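Local structure of uncharacterized protein (4QVU) at residues L64-N69 against L107-G112; L194-K199 against A249-K254; F169-E174 against A183-Q188; I46-N51 against I90-N95; D141-V146 against F207-N212. The protein is of unknown function but has a HIT-like fold, binds zinc, and may be related in activity to the UDP-glucose:hexose-1-phosphate uridylyltransferases. All coordinates share one frame; numbering follows the deposited sequence.

Contact 1 (L64-N69 against L107-G112); sequences LIETDN and LYKNHG
Glu66 sends its CG away from its own carbonyl carbon (chi1 -50°), while Lys109 starts trans to its backbone N (chi1 -175°) and stays fully stretched to the ammonium, and with these torsions the two chains meet at about a right angle. The carboxylate faces the far end of the lysine: Glu66 OE2 lies 3.3 Å from Lys109 CE and 3.6 Å from Lys109 CD, so one oxygen rides along the last methylenes. Lys109 NZ sits evenly between the two oxygens, with a salt bridge of 3.5 Å to Glu66 OE2 and a weak hydrogen bond to Glu66 OE1. In the antiparallel sheet of this HIT-like protein the strands 59-65 and 104-111 are not neighbours. Strand 123-129 runs between them, and the ion pair reaches across it, with Glu66 packed on Met124. Both charges are buried and have further partners nearby: Tyr77 OH bonds to Glu66 OE1, and Tyr204 OH to Lys109 NZ. The ammonium probably favours the ionised carboxylate here. Just past the strand end, within 64-69, Thr67 OG1 accepts from Asn69 N at 3.3 Å, an ST turn with an angle of 143° at the hydrogen. The backbone there is also held from outside, since Glu66 O takes a bond from His81 NE2 and Thr67 O pairs with His121 NE2.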
# COMPACT_ATOMS: atom_id res chain seq x y z
N LEU A 64 27.25 2.73 20.24
CA LEU A 64 27.89 4.03 20.22
C LEU A 64 27.25 4.95 21.29
O LEU A 64 26.17 5.48 21.09
CB LEU A 64 27.76 4.64 18.81
CG LEU A 64 28.77 5.73 18.44
CD1 LEU A 64 29.07 5.71 16.95
CD2 LEU A 64 28.29 7.11 18.86
N ILE A 65 27.95 5.12 22.43
CA ILE A 65 27.51 5.99 23.54
C ILE A 65 27.80 7.44 23.12
O ILE A 65 28.93 7.76 22.76
CB ILE A 65 28.17 5.58 24.89
CG1 ILE A 65 27.62 4.24 25.41
CG2 ILE A 65 27.99 6.64 25.97
CD1 ILE A 65 28.22 3.00 24.82
N GLU A 66 26.76 8.28 23.12
CA GLU A 66 26.77 9.67 22.65
C GLU A 66 27.26 10.69 23.68
O GLU A 66 27.63 11.80 23.28
CB GLU A 66 25.35 10.08 22.24
CG GLU A 66 24.64 9.12 21.30
CD GLU A 66 23.17 9.42 21.03
OE1 GLU A 66 22.68 10.51 21.39
OE2 GLU A 66 22.52 8.54 20.42
N THR A 67 27.17 10.39 24.99
CA THR A 67 27.56 11.32 26.07
C THR A 67 27.84 10.53 27.37
O THR A 67 27.41 9.39 27.49
CB THR A 67 26.48 12.43 26.29
OG1 THR A 67 26.79 13.21 27.45
CG2 THR A 67 25.05 11.88 26.39
N ASP A 68 28.57 11.15 28.32
CA ASP A 68 28.91 10.56 29.62
C ASP A 68 27.82 10.91 30.68
O ASP A 68 28.00 10.66 31.87
CB ASP A 68 30.29 11.05 30.08
N ASN A 69 26.69 11.47 30.22
CA ASN A 69 25.56 11.92 31.02
C ASN A 69 24.27 11.18 30.60
O ASN A 69 24.07 10.93 29.41
CB ASN A 69 25.42 13.44 30.83
CG ASN A 69 24.27 14.12 31.54
OD1 ASN A 69 23.63 15.01 30.98
ND2 ASN A 69 24.00 13.74 32.78
N LEU A 107 23.84 1.75 10.36
CA LEU A 107 23.95 2.82 11.35
C LEU A 107 22.53 3.32 11.64
O LEU A 107 21.82 3.76 10.73
CB LEU A 107 24.89 3.96 10.87
CG LEU A 107 24.89 5.28 11.70
CD1 LEU A 107 25.40 5.08 13.11
CD2 LEU A 107 25.70 6.34 11.03
N TYR A 108 22.11 3.19 12.91
CA TYR A 108 20.76 3.58 13.31
C TYR A 108 20.71 3.89 14.82
O TYR A 108 21.63 3.55 15.57
CB TYR A 108 19.72 2.49 12.94
CG TYR A 108 19.63 1.30 13.87
CD1 TYR A 108 20.59 0.29 13.85
CD2 TYR A 108 18.55 1.15 14.73
CE1 TYR A 108 20.50 -0.81 14.70
CE2 TYR A 108 18.44 0.04 15.58
CZ TYR A 108 19.42 -0.94 15.55
OH TYR A 108 19.32 -2.02 16.38
N LYS A 109 19.62 4.56 15.24
CA LYS A 109 19.36 4.96 16.62
C LYS A 109 17.93 4.60 17.01
O LYS A 109 17.02 4.63 16.17
CB LYS A 109 19.59 6.47 16.80
CG LYS A 109 19.43 6.91 18.24
CD LYS A 109 19.49 8.40 18.48
CE LYS A 109 19.30 8.63 19.96
NZ LYS A 109 19.38 10.07 20.32
N ASN A 110 17.74 4.28 18.30
CA ASN A 110 16.45 4.04 18.94
C ASN A 110 16.34 4.99 20.12
O ASN A 110 17.29 5.11 20.88
CB ASN A 110 16.30 2.58 19.39
CG ASN A 110 16.55 1.53 18.33
OD1 ASN A 110 16.26 1.72 17.15
ND2 ASN A 110 17.06 0.38 18.75
N HIS A 111 15.21 5.71 20.24
CA HIS A 111 14.98 6.63 21.36
C HIS A 111 13.55 6.50 21.83
O HIS A 111 12.63 6.57 21.03
CB HIS A 111 15.29 8.08 20.96
CG HIS A 111 15.11 9.06 22.08
ND1 HIS A 111 13.88 9.64 22.35
CD2 HIS A 111 16.02 9.56 22.95
CE1 HIS A 111 14.07 10.45 23.38
NE2 HIS A 111 15.34 10.43 23.78
N GLY A 112 13.38 6.33 23.14
CA GLY A 112 12.07 6.22 23.77
C GLY A 112 11.59 4.80 23.96
O GLY A 112 12.17 3.86 23.40

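Contact 2 (L194-K199 against A249-K254); sequences LTDFHK and AAYFTK
Tyr251 OH donates to Asp196 OD2 at 2.6 Å, and this one hydrogen bond carries the contact. The carboxylate oxygen lies in the plane of the phenol ring at its edge, 3.1 Å from Tyr251 CE1, yet the hydroxyl meets the carboxylate from above, 47° out of its plane. The two flat groups are steeply turned against each other, with 74° between their planes. Beside them Thr195 brushes the same hydroxyl with carbon: Thr195 CB is 3.4 Å from Tyr251 OH and its CG2 is almost as near, because CG2 is trans to the backbone N. The threonine's own OG1 is turned back into its helix and bonded to Arg191 O.

Around this first shell the backbone sets the positions. Asp196 follows directly on the last turn of helix 179-195, and its carbonyl accepts from Lys199 N at 2.9 Å as the chain curls away. Across the contact, Ala249 to Phe252 form a type I beta turn, closed by Phe252 N to Ala249 O, which leaves Tyr251 aimed at the helix end with the CA atoms of Asp196 and Tyr251 still 10.1 Å apart. Gln188 of the same helix bonds to Tyr251 O. The pair lies at the surface, away from the zinc, and is a plain tertiary tie: a tyrosine-carboxylate hydrogen bond holding the tail after helix 241-249 against the end of helix 179-195 in the C-terminal HIT-clan domain.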
# COMPACT_ATOMS: atom_id res chain seq x y z
N LEU A 194 9.74 15.51 19.26
CA LEU A 194 9.61 15.47 20.72
C LEU A 194 8.73 16.59 21.27
O LEU A 194 8.21 16.43 22.37
CB LEU A 194 11.00 15.56 21.39
CG LEU A 194 11.98 14.42 21.11
CD1 LEU A 194 13.28 14.68 21.80
CD2 LEU A 194 11.42 13.07 21.56
N THR A 195 8.53 17.70 20.51
CA THR A 195 7.79 18.86 20.99
C THR A 195 6.39 19.03 20.35
O THR A 195 5.42 19.10 21.10
CB THR A 195 8.61 20.13 20.76
OG1 THR A 195 9.89 19.97 21.36
CG2 THR A 195 7.94 21.39 21.30
N ASP A 196 6.28 19.17 19.00
CA ASP A 196 5.00 19.52 18.38
C ASP A 196 4.28 18.38 17.67
O ASP A 196 3.05 18.38 17.72
CB ASP A 196 5.19 20.65 17.38
CG ASP A 196 5.44 21.99 18.07
OD1 ASP A 196 4.64 22.36 18.95
OD2 ASP A 196 6.41 22.67 17.71
N PHE A 197 4.99 17.45 17.00
CA PHE A 197 4.34 16.32 16.33
C PHE A 197 3.52 15.53 17.34
O PHE A 197 4.07 15.07 18.34
CB PHE A 197 5.39 15.43 15.64
CG PHE A 197 4.84 14.32 14.77
CD1 PHE A 197 4.39 14.59 13.48
CD2 PHE A 197 4.81 13.01 15.21
CE1 PHE A 197 3.91 13.56 12.66
CE2 PHE A 197 4.33 11.98 14.40
CZ PHE A 197 3.88 12.26 13.12
N HIS A 198 2.17 15.46 17.13
CA HIS A 198 1.19 14.76 18.00
C HIS A 198 1.22 15.32 19.45
O HIS A 198 0.93 14.59 20.40
CB HIS A 198 1.45 13.23 18.01
CG HIS A 198 0.97 12.50 16.79
ND1 HIS A 198 0.15 11.39 16.90
CD2 HIS A 198 1.19 12.76 15.48
CE1 HIS A 198 -0.09 11.00 15.65
NE2 HIS A 198 0.52 11.79 14.76
N LYS A 199 1.59 16.62 19.58
CA LYS A 199 1.75 17.39 20.83
C LYS A 199 2.83 16.74 21.75
O LYS A 199 2.72 16.81 22.98
CB LYS A 199 0.40 17.54 21.56
N ALA A 249 8.25 23.11 8.99
CA ALA A 249 8.94 24.23 8.33
C ALA A 249 9.18 25.41 9.29
O ALA A 249 10.13 26.17 9.11
CB ALA A 249 8.14 24.69 7.13
N ALA A 250 8.34 25.54 10.34
CA ALA A 250 8.41 26.57 11.38
C ALA A 250 9.65 26.39 12.28
O ALA A 250 9.96 27.28 13.05
CB ALA A 250 7.15 26.55 12.22
N TYR A 251 10.37 25.24 12.16
CA TYR A 251 11.60 24.93 12.91
C TYR A 251 12.86 25.34 12.11
O TYR A 251 13.98 25.26 12.63
CB TYR A 251 11.66 23.44 13.26
CG TYR A 251 10.94 23.10 14.55
CD1 TYR A 251 9.55 23.08 14.60
CD2 TYR A 251 11.65 22.81 15.71
CE1 TYR A 251 8.88 22.81 15.79
CE2 TYR A 251 10.99 22.53 16.90
CZ TYR A 251 9.60 22.53 16.94
OH TYR A 251 8.95 22.24 18.11
N PHE A 252 12.67 25.78 10.86
CA PHE A 252 13.74 26.21 9.96
C PHE A 252 13.51 27.67 9.54
O PHE A 252 14.17 28.17 8.62
CB PHE A 252 13.84 25.26 8.75
CG PHE A 252 14.14 23.83 9.13
CD1 PHE A 252 13.11 22.93 9.41
CD2 PHE A 252 15.45 23.37 9.21
CE1 PHE A 252 13.39 21.62 9.80
CE2 PHE A 252 15.73 22.05 9.57
CZ PHE A 252 14.70 21.19 9.87
N THR A 253 12.61 28.38 10.27
CA THR A 253 12.29 29.78 10.03
C THR A 253 13.46 30.67 10.53
O THR A 253 13.58 31.82 10.09
CB THR A 253 10.94 30.16 10.68
OG1 THR A 253 10.52 31.44 10.19
CG2 THR A 253 10.98 30.19 12.22
N LYS A 254 14.31 30.12 11.42
CA LYS A 254 15.47 30.81 11.99
C LYS A 254 16.77 30.14 11.55
O LYS A 254 17.33 30.49 10.51
CB LYS A 254 15.39 30.83 13.53

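Contact 3 (F169-E174 against A183-Q188); sequences FNIIIE and ANYIQQ
The Tyr185 ring is approached obliquely by Ile171 CG2, while the ring of Phe252 meets it at planes about 40° apart. The closest touch is at the root of the tyrosine and not at the ring, with Ile171 CG2 3.6 Å from Tyr185 CB. A second flat group, the peptide between Tyr185 and Ile186, takes the other branch: Ile171 CD1 comes within 3.7 Å of both Tyr185 C and Ile186 N, and reaches Ile186 CG1 at 3.8 Å. The isoleucine thus divides its two arms between two successive helix residues, CG2 trans to its backbone N and CG1 trans to the carbonyl carbon (chi1 -45°). This is the packing of helix 179-195 on strand 169-173, which precedes it in the chain, and it covers one face of the C-terminal part of the chain's continuous antiparallel sheet. Ile171 also packs on Ile154, Val219 and Leu182; all three touching residues are buried. Ile186 also touches Met82 of helix 79-97, as does Gln187 beyond it. One turn back from Tyr185 is Glu181, a zinc ligand together with His153 and Cys178; the tyrosine side chain lies about 5 Å from that of Glu181 and about 9 Å from the metal.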
# COMPACT_ATOMS: atom_id res chain seq x y z
N PHE A 169 10.59 11.22 7.86
CA PHE A 169 11.30 12.42 7.43
C PHE A 169 12.64 12.03 6.85
O PHE A 169 13.45 11.39 7.53
CB PHE A 169 11.47 13.42 8.59
CG PHE A 169 10.19 13.81 9.31
CD1 PHE A 169 9.31 14.72 8.75
CD2 PHE A 169 9.90 13.29 10.57
CE1 PHE A 169 8.14 15.08 9.42
CE2 PHE A 169 8.74 13.67 11.25
CZ PHE A 169 7.87 14.58 10.68
N ASN A 170 12.87 12.36 5.58
CA ASN A 170 14.10 12.02 4.86
C ASN A 170 14.96 13.25 4.71
O ASN A 170 14.51 14.27 4.19
CB ASN A 170 13.77 11.40 3.50
CG ASN A 170 12.83 10.23 3.60
OD1 ASN A 170 13.15 9.18 4.16
ND2 ASN A 170 11.62 10.41 3.11
N ILE A 171 16.19 13.15 5.22
CA ILE A 171 17.19 14.21 5.15
C ILE A 171 18.30 13.68 4.24
O ILE A 171 18.95 12.69 4.59
CB ILE A 171 17.69 14.63 6.55
CG1 ILE A 171 16.52 14.81 7.54
CG2 ILE A 171 18.53 15.88 6.44
CD1 ILE A 171 16.92 15.03 8.96
N ILE A 172 18.46 14.29 3.05
CA ILE A 172 19.44 13.83 2.05
C ILE A 172 20.51 14.90 1.78
O ILE A 172 20.17 16.06 1.59
CB ILE A 172 18.71 13.44 0.69
CG1 ILE A 172 17.45 12.55 0.89
CG2 ILE A 172 19.67 12.82 -0.33
CD1 ILE A 172 16.14 13.28 0.89
N ILE A 173 21.78 14.47 1.74
CA ILE A 173 22.96 15.28 1.35
C ILE A 173 23.61 14.53 0.17
O ILE A 173 23.55 13.31 0.12
CB ILE A 173 23.98 15.64 2.47
CG1 ILE A 173 24.58 14.39 3.17
CG2 ILE A 173 23.36 16.63 3.46
CD1 ILE A 173 25.78 14.64 4.07
N GLU A 174 24.19 15.27 -0.77
CA GLU A 174 24.81 14.69 -1.96
C GLU A 174 26.34 14.65 -1.83
O GLU A 174 26.98 13.87 -2.54
CB GLU A 174 24.38 15.48 -3.21
CG GLU A 174 24.34 14.66 -4.48
CD GLU A 174 23.53 15.30 -5.59
OE1 GLU A 174 22.28 15.29 -5.50
OE2 GLU A 174 24.15 15.80 -6.57
N ALA A 183 23.50 17.07 10.43
CA ALA A 183 23.48 17.06 11.89
C ALA A 183 22.49 18.09 12.45
O ALA A 183 21.76 17.79 13.40
CB ALA A 183 24.88 17.33 12.43
N ASN A 184 22.44 19.30 11.85
CA ASN A 184 21.53 20.37 12.26
C ASN A 184 20.08 20.01 11.91
O ASN A 184 19.20 20.23 12.74
CB ASN A 184 21.91 21.71 11.62
CG ASN A 184 21.05 22.86 12.11
OD1 ASN A 184 20.97 23.15 13.31
ND2 ASN A 184 20.39 23.54 11.17
N TYR A 185 19.85 19.46 10.70
CA TYR A 185 18.52 19.05 10.21
C TYR A 185 17.99 17.88 11.04
O TYR A 185 16.79 17.86 11.33
CB TYR A 185 18.57 18.69 8.72
CG TYR A 185 18.36 19.87 7.80
CD1 TYR A 185 19.24 20.95 7.80
CD2 TYR A 185 17.31 19.88 6.88
CE1 TYR A 185 19.05 22.04 6.95
CE2 TYR A 185 17.12 20.97 6.02
CZ TYR A 185 17.99 22.04 6.07
OH TYR A 185 17.82 23.11 5.22
N ILE A 186 18.86 16.93 11.45
CA ILE A 186 18.44 15.80 12.30
C ILE A 186 17.97 16.38 13.64
O ILE A 186 16.85 16.11 14.04
CB ILE A 186 19.55 14.73 12.48
CG1 ILE A 186 19.90 14.03 11.15
CG2 ILE A 186 19.14 13.70 13.55
CD1 ILE A 186 21.18 13.21 11.19
N GLN A 187 18.80 17.23 14.27
CA GLN A 187 18.50 17.83 15.57
C GLN A 187 17.17 18.58 15.54
O GLN A 187 16.37 18.36 16.44
CB GLN A 187 19.62 18.75 16.03
CG GLN A 187 19.44 19.17 17.49
CD GLN A 187 20.56 20.01 18.02
OE1 GLN A 187 20.99 20.99 17.40
NE2 GLN A 187 20.99 19.70 19.23
N GLN A 188 16.91 19.42 14.52
CA GLN A 188 15.66 20.18 14.43
C GLN A 188 14.46 19.27 14.21
O GLN A 188 13.44 19.45 14.88
CB GLN A 188 15.71 21.26 13.33
CG GLN A 188 16.71 22.39 13.60
CD GLN A 188 16.54 23.02 14.96
OE1 GLN A 188 17.27 22.71 15.91
NE2 GLN A 188 15.53 23.88 15.11

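Contact 4 (I46-N51 against I90-N95); sequences IIWLKN and IKHWLN
His92 CB sits over the face of Trp48, 3.9 Å from the centroid of its six-membered ring and only 18° off the normal, a CH-pi contact. The imidazole continues across the same ring toward its rim: His92 ND1 is 3.4 Å from Trp48 CZ3, and His92 CG is 3.7 Å from Trp48 CE3. The rings are tilted, with planes 39° apart and centroids 4.8 Å apart, so they touch closely on one side and diverge on the other. Trp48 is able to present this face because its CG is trans to the backbone N (chi1 -171°), which carries the indole off the strand toward the helix. Thr62 OG1 bonds Trp48 NE1 and Leu40 packs on the indole from the sheet, Phe88 from the helix. Phe88, a turn earlier than His92, also meets it edge-to-face.

The outer side is looser. His92 is only partly buried and touches a crystal neighbour, as does Lys91, while Asn95 is exposed and does not touch 46-51, though its CB points that way. Inward, by contrast, Trp93 is buried and its NE1 bonds to Val105 O. Between 46-51 and 90-95 this one aromatic pair makes the contact; elsewhere Ile46 packs on the same helix. The site lies near the N-terminal end of the sheet, one strand in from 39-43, where a long helix lies on the antiparallel sheet of this HIT-like fold.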
# COMPACT_ATOMS: atom_id res chain seq x y z
N ILE A 46 32.00 10.66 23.47
CA ILE A 46 31.53 9.73 22.42
C ILE A 46 32.37 8.45 22.52
O ILE A 46 33.59 8.54 22.37
CB ILE A 46 31.56 10.31 20.98
CG1 ILE A 46 31.23 11.83 20.82
CG2 ILE A 46 30.84 9.42 20.00
CD1 ILE A 46 29.88 12.30 21.03
N ILE A 47 31.74 7.29 22.81
CA ILE A 47 32.45 6.01 22.98
C ILE A 47 31.82 4.94 22.07
O ILE A 47 30.61 4.73 22.12
CB ILE A 47 32.43 5.56 24.47
CG1 ILE A 47 33.07 6.61 25.41
CG2 ILE A 47 33.12 4.19 24.65
CD1 ILE A 47 32.61 6.52 26.90
N TRP A 48 32.65 4.26 21.28
CA TRP A 48 32.23 3.18 20.39
C TRP A 48 32.68 1.85 20.99
O TRP A 48 33.87 1.58 21.09
CB TRP A 48 32.80 3.40 18.97
CG TRP A 48 32.25 2.47 17.92
CD1 TRP A 48 30.99 1.94 17.87
CD2 TRP A 48 32.89 2.11 16.69
NE1 TRP A 48 30.83 1.22 16.71
CE2 TRP A 48 31.98 1.30 15.97
CE3 TRP A 48 34.14 2.39 16.12
CZ2 TRP A 48 32.30 0.76 14.72
CZ3 TRP A 48 34.47 1.82 14.90
CH2 TRP A 48 33.55 1.03 14.21
N LEU A 49 31.70 1.05 21.44
CA LEU A 49 31.92 -0.23 22.10
C LEU A 49 31.48 -1.43 21.28
O LEU A 49 30.47 -1.36 20.60
CB LEU A 49 31.13 -0.28 23.43
CG LEU A 49 31.52 0.64 24.58
CD1 LEU A 49 30.61 0.41 25.77
CD2 LEU A 49 32.97 0.39 25.03
N LYS A 50 32.19 -2.56 21.43
CA LYS A 50 31.78 -3.82 20.85
C LYS A 50 30.67 -4.36 21.76
O LYS A 50 30.89 -4.49 22.97
CB LYS A 50 32.98 -4.78 20.69
N ASN A 51 29.44 -4.57 21.22
CA ASN A 51 28.27 -5.01 21.99
C ASN A 51 28.55 -6.35 22.66
O ASN A 51 28.85 -7.34 21.97
CB ASN A 51 27.02 -5.08 21.10
CG ASN A 51 25.69 -5.17 21.83
OD1 ASN A 51 25.58 -5.63 22.97
ND2 ASN A 51 24.64 -4.76 21.15
N ILE A 90 29.00 8.66 11.34
CA ILE A 90 29.07 8.49 9.88
C ILE A 90 30.46 7.95 9.48
O ILE A 90 30.52 7.01 8.69
CB ILE A 90 28.75 9.83 9.15
CG1 ILE A 90 27.31 10.34 9.41
CG2 ILE A 90 29.09 9.80 7.64
CD1 ILE A 90 26.25 9.66 8.75
N LYS A 91 31.57 8.54 10.02
CA LYS A 91 32.96 8.15 9.72
C LYS A 91 33.19 6.66 10.03
O LYS A 91 33.71 5.95 9.17
CB LYS A 91 33.97 9.01 10.50
CG LYS A 91 35.45 8.69 10.20
CD LYS A 91 36.49 9.59 10.90
CE LYS A 91 36.90 9.19 12.30
NZ LYS A 91 35.90 9.56 13.33
N HIS A 92 32.80 6.20 11.22
CA HIS A 92 33.03 4.81 11.62
C HIS A 92 32.09 3.85 10.90
O HIS A 92 32.50 2.72 10.64
CB HIS A 92 32.92 4.66 13.14
CG HIS A 92 34.05 5.35 13.84
ND1 HIS A 92 35.36 4.90 13.71
CD2 HIS A 92 34.05 6.48 14.58
CE1 HIS A 92 36.10 5.75 14.39
NE2 HIS A 92 35.36 6.71 14.95
N TRP A 93 30.88 4.30 10.52
CA TRP A 93 29.92 3.52 9.76
C TRP A 93 30.45 3.25 8.35
O TRP A 93 30.45 2.10 7.90
CB TRP A 93 28.56 4.26 9.71
CG TRP A 93 27.61 3.86 8.61
CD1 TRP A 93 27.12 2.61 8.36
CD2 TRP A 93 26.86 4.76 7.77
NE1 TRP A 93 26.20 2.66 7.33
CE2 TRP A 93 26.00 3.96 6.98
CE3 TRP A 93 26.85 6.16 7.60
CZ2 TRP A 93 25.14 4.52 6.02
CZ3 TRP A 93 26.00 6.70 6.65
CH2 TRP A 93 25.15 5.89 5.87
N LEU A 94 30.91 4.30 7.67
CA LEU A 94 31.35 4.21 6.29
C LEU A 94 32.69 3.48 6.19
O LEU A 94 32.86 2.72 5.24
CB LEU A 94 31.43 5.60 5.63
CG LEU A 94 30.08 6.33 5.45
CD1 LEU A 94 30.26 7.66 4.82
CD2 LEU A 94 29.09 5.52 4.63
N ASN A 95 33.60 3.65 7.17
CA ASN A 95 34.90 2.97 7.16
C ASN A 95 34.77 1.48 7.44
O ASN A 95 35.55 0.71 6.88
CB ASN A 95 35.88 3.59 8.15
CG ASN A 95 36.42 4.93 7.72
OD1 ASN A 95 36.76 5.15 6.55
ND2 ASN A 95 36.57 5.82 8.68

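Contact 5 (D141-V146 against F207-N212); sequences DNFQGV and FFYYLN
The chain from Asp141 leaves a 3-10 turn, passes Gly145 in a conformation natural only to glycine, and keeps clear of strand 203-211, with Phe143 CA 9.9 Å from Leu211 CA at the closest. The gap is bridged by Phe143, whose CG is trans to the carbonyl carbon (chi1 -52°). Its ring edge points into the face of Tyr209, an edge-to-face pair with centroids 4.7 Å apart and planes at 65°. Phe143 CE1 stands over the centre of the tyrosine ring, 3.6 Å from Tyr209 CE1. From beside the same phenylalanine, Leu211 CD2 comes obliquely to 3.7 Å from Phe143 CD2. Tyr209 OH is bonded to Gly231 O of the second subunit, whose Tyr232 also meets the Tyr209 ring. Leu135 and Val138, which bind sodium, lie against Leu211 and Phe143 respectively. The arrangement is an edge-to-face aromatic packing contact in the C-terminal half, where the approach to strand 145-150, outermost within this chain, folds over a central strand of the HIT-like sheet, beside a subunit interface.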
# COMPACT_ATOMS: atom_id res chain seq x y z
N ASP A 141 12.01 5.35 -4.06
CA ASP A 141 10.80 6.13 -3.76
C ASP A 141 10.46 6.18 -2.26
O ASP A 141 9.66 7.04 -1.89
CB ASP A 141 9.58 5.58 -4.52
CG ASP A 141 9.56 5.95 -6.00
OD1 ASP A 141 10.60 6.45 -6.52
OD2 ASP A 141 8.52 5.73 -6.65
N ASN A 142 11.10 5.36 -1.40
CA ASN A 142 10.90 5.44 0.05
C ASN A 142 11.61 6.67 0.65
O ASN A 142 11.37 7.00 1.82
CB ASN A 142 11.38 4.17 0.78
CG ASN A 142 10.64 2.89 0.45
OD1 ASN A 142 11.25 1.83 0.29
ND2 ASN A 142 9.32 2.96 0.32
N PHE A 143 12.45 7.35 -0.15
CA PHE A 143 13.26 8.51 0.26
C PHE A 143 12.83 9.81 -0.50
O PHE A 143 13.36 10.89 -0.21
CB PHE A 143 14.77 8.20 0.05
CG PHE A 143 15.18 6.90 0.70
CD1 PHE A 143 15.32 6.81 2.09
CD2 PHE A 143 15.34 5.74 -0.05
CE1 PHE A 143 15.63 5.60 2.70
CE2 PHE A 143 15.64 4.52 0.57
CZ PHE A 143 15.79 4.46 1.94
N GLN A 144 11.86 9.69 -1.44
CA GLN A 144 11.26 10.82 -2.18
C GLN A 144 10.05 11.32 -1.40
O GLN A 144 9.55 10.60 -0.54
CB GLN A 144 10.86 10.42 -3.62
CG GLN A 144 11.92 9.73 -4.48
CD GLN A 144 13.00 10.61 -5.07
OE1 GLN A 144 13.18 11.77 -4.70
NE2 GLN A 144 13.75 10.05 -6.00
N GLY A 145 9.57 12.53 -1.70
CA GLY A 145 8.39 13.06 -1.03
C GLY A 145 8.11 14.54 -1.18
O GLY A 145 8.50 15.18 -2.16
N VAL A 146 7.36 15.06 -0.19
CA VAL A 146 6.95 16.45 -0.07
C VAL A 146 8.08 17.21 0.60
O VAL A 146 8.39 16.95 1.76
CB VAL A 146 5.61 16.57 0.72
CG1 VAL A 146 5.13 18.01 0.81
CG2 VAL A 146 4.54 15.68 0.12
N PHE A 207 17.55 6.26 10.95
CA PHE A 207 18.09 5.23 10.06
C PHE A 207 18.96 5.89 9.03
O PHE A 207 18.53 6.87 8.41
CB PHE A 207 17.01 4.39 9.38
CG PHE A 207 16.08 3.70 10.34
CD1 PHE A 207 16.49 2.59 11.07
CD2 PHE A 207 14.77 4.15 10.51
CE1 PHE A 207 15.64 1.97 11.97
CE2 PHE A 207 13.91 3.52 11.39
CZ PHE A 207 14.35 2.43 12.12
N PHE A 208 20.18 5.40 8.87
CA PHE A 208 21.10 5.96 7.89
C PHE A 208 21.26 5.01 6.73
O PHE A 208 21.21 3.79 6.91
CB PHE A 208 22.45 6.28 8.53
CG PHE A 208 22.42 7.48 9.45
CD1 PHE A 208 22.02 7.35 10.78
CD2 PHE A 208 22.84 8.73 9.00
CE1 PHE A 208 22.02 8.45 11.64
CE2 PHE A 208 22.84 9.84 9.87
CZ PHE A 208 22.43 9.69 11.18
N TYR A 209 21.40 5.58 5.53
CA TYR A 209 21.57 4.86 4.27
C TYR A 209 22.61 5.54 3.39
O TYR A 209 22.70 6.77 3.37
CB TYR A 209 20.22 4.78 3.49
CG TYR A 209 18.99 4.46 4.32
CD1 TYR A 209 18.36 5.44 5.07
CD2 TYR A 209 18.41 3.19 4.28
CE1 TYR A 209 17.23 5.16 5.84
CE2 TYR A 209 17.25 2.90 5.00
CZ TYR A 209 16.68 3.88 5.80
OH TYR A 209 15.55 3.63 6.53
N TYR A 210 23.40 4.72 2.67
CA TYR A 210 24.34 5.18 1.66
C TYR A 210 23.81 4.60 0.36
O TYR A 210 23.99 3.41 0.09
CB TYR A 210 25.82 4.83 1.97
CG TYR A 210 26.77 5.38 0.93
CD1 TYR A 210 27.20 6.70 0.99
CD2 TYR A 210 27.17 4.60 -0.15
CE1 TYR A 210 28.04 7.23 0.01
CE2 TYR A 210 28.00 5.12 -1.14
CZ TYR A 210 28.43 6.44 -1.06
OH TYR A 210 29.24 6.96 -2.03
N LEU A 211 23.02 5.42 -0.36
CA LEU A 211 22.31 5.04 -1.58
C LEU A 211 22.55 6.06 -2.68
O LEU A 211 22.51 7.25 -2.42
CB LEU A 211 20.79 4.97 -1.25
CG LEU A 211 19.82 4.58 -2.37
CD1 LEU A 211 19.99 3.11 -2.80
CD2 LEU A 211 18.38 4.78 -1.94
N ASN A 212 22.81 5.58 -3.93
CA ASN A 212 23.04 6.40 -5.13
C ASN A 212 24.05 7.55 -4.85
O ASN A 212 23.83 8.70 -5.27
CB ASN A 212 21.72 6.97 -5.69
CG ASN A 212 20.65 5.95 -6.03
OD1 ASN A 212 19.45 6.17 -5.81
ND2 ASN A 212 21.03 4.81 -6.60

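From the N terminus, contact 4 opens first at strand 46-50, and contact 1 opens at strand 59-65, before helix 79-97 closes contact 4; contact 1 then closes on strand 104-111, so the two cross and knit the N-terminal half together. Contact 5 opens at 141-146, and the short strand-to-helix closure of contact 3 falls wholly within its span. Contact 2 opens at the end of helix 179-195, shared with contact 3, before 207-212 closes contact 5, and itself closes only at the C-terminal tail, so contacts 2 and 5 cross. The halves meet where strands 104-111 and 203-211 pair, with a probable hydrogen bond from Phe208 N to Leu107 O, 3.0 Å, linking contacts 1 and 5.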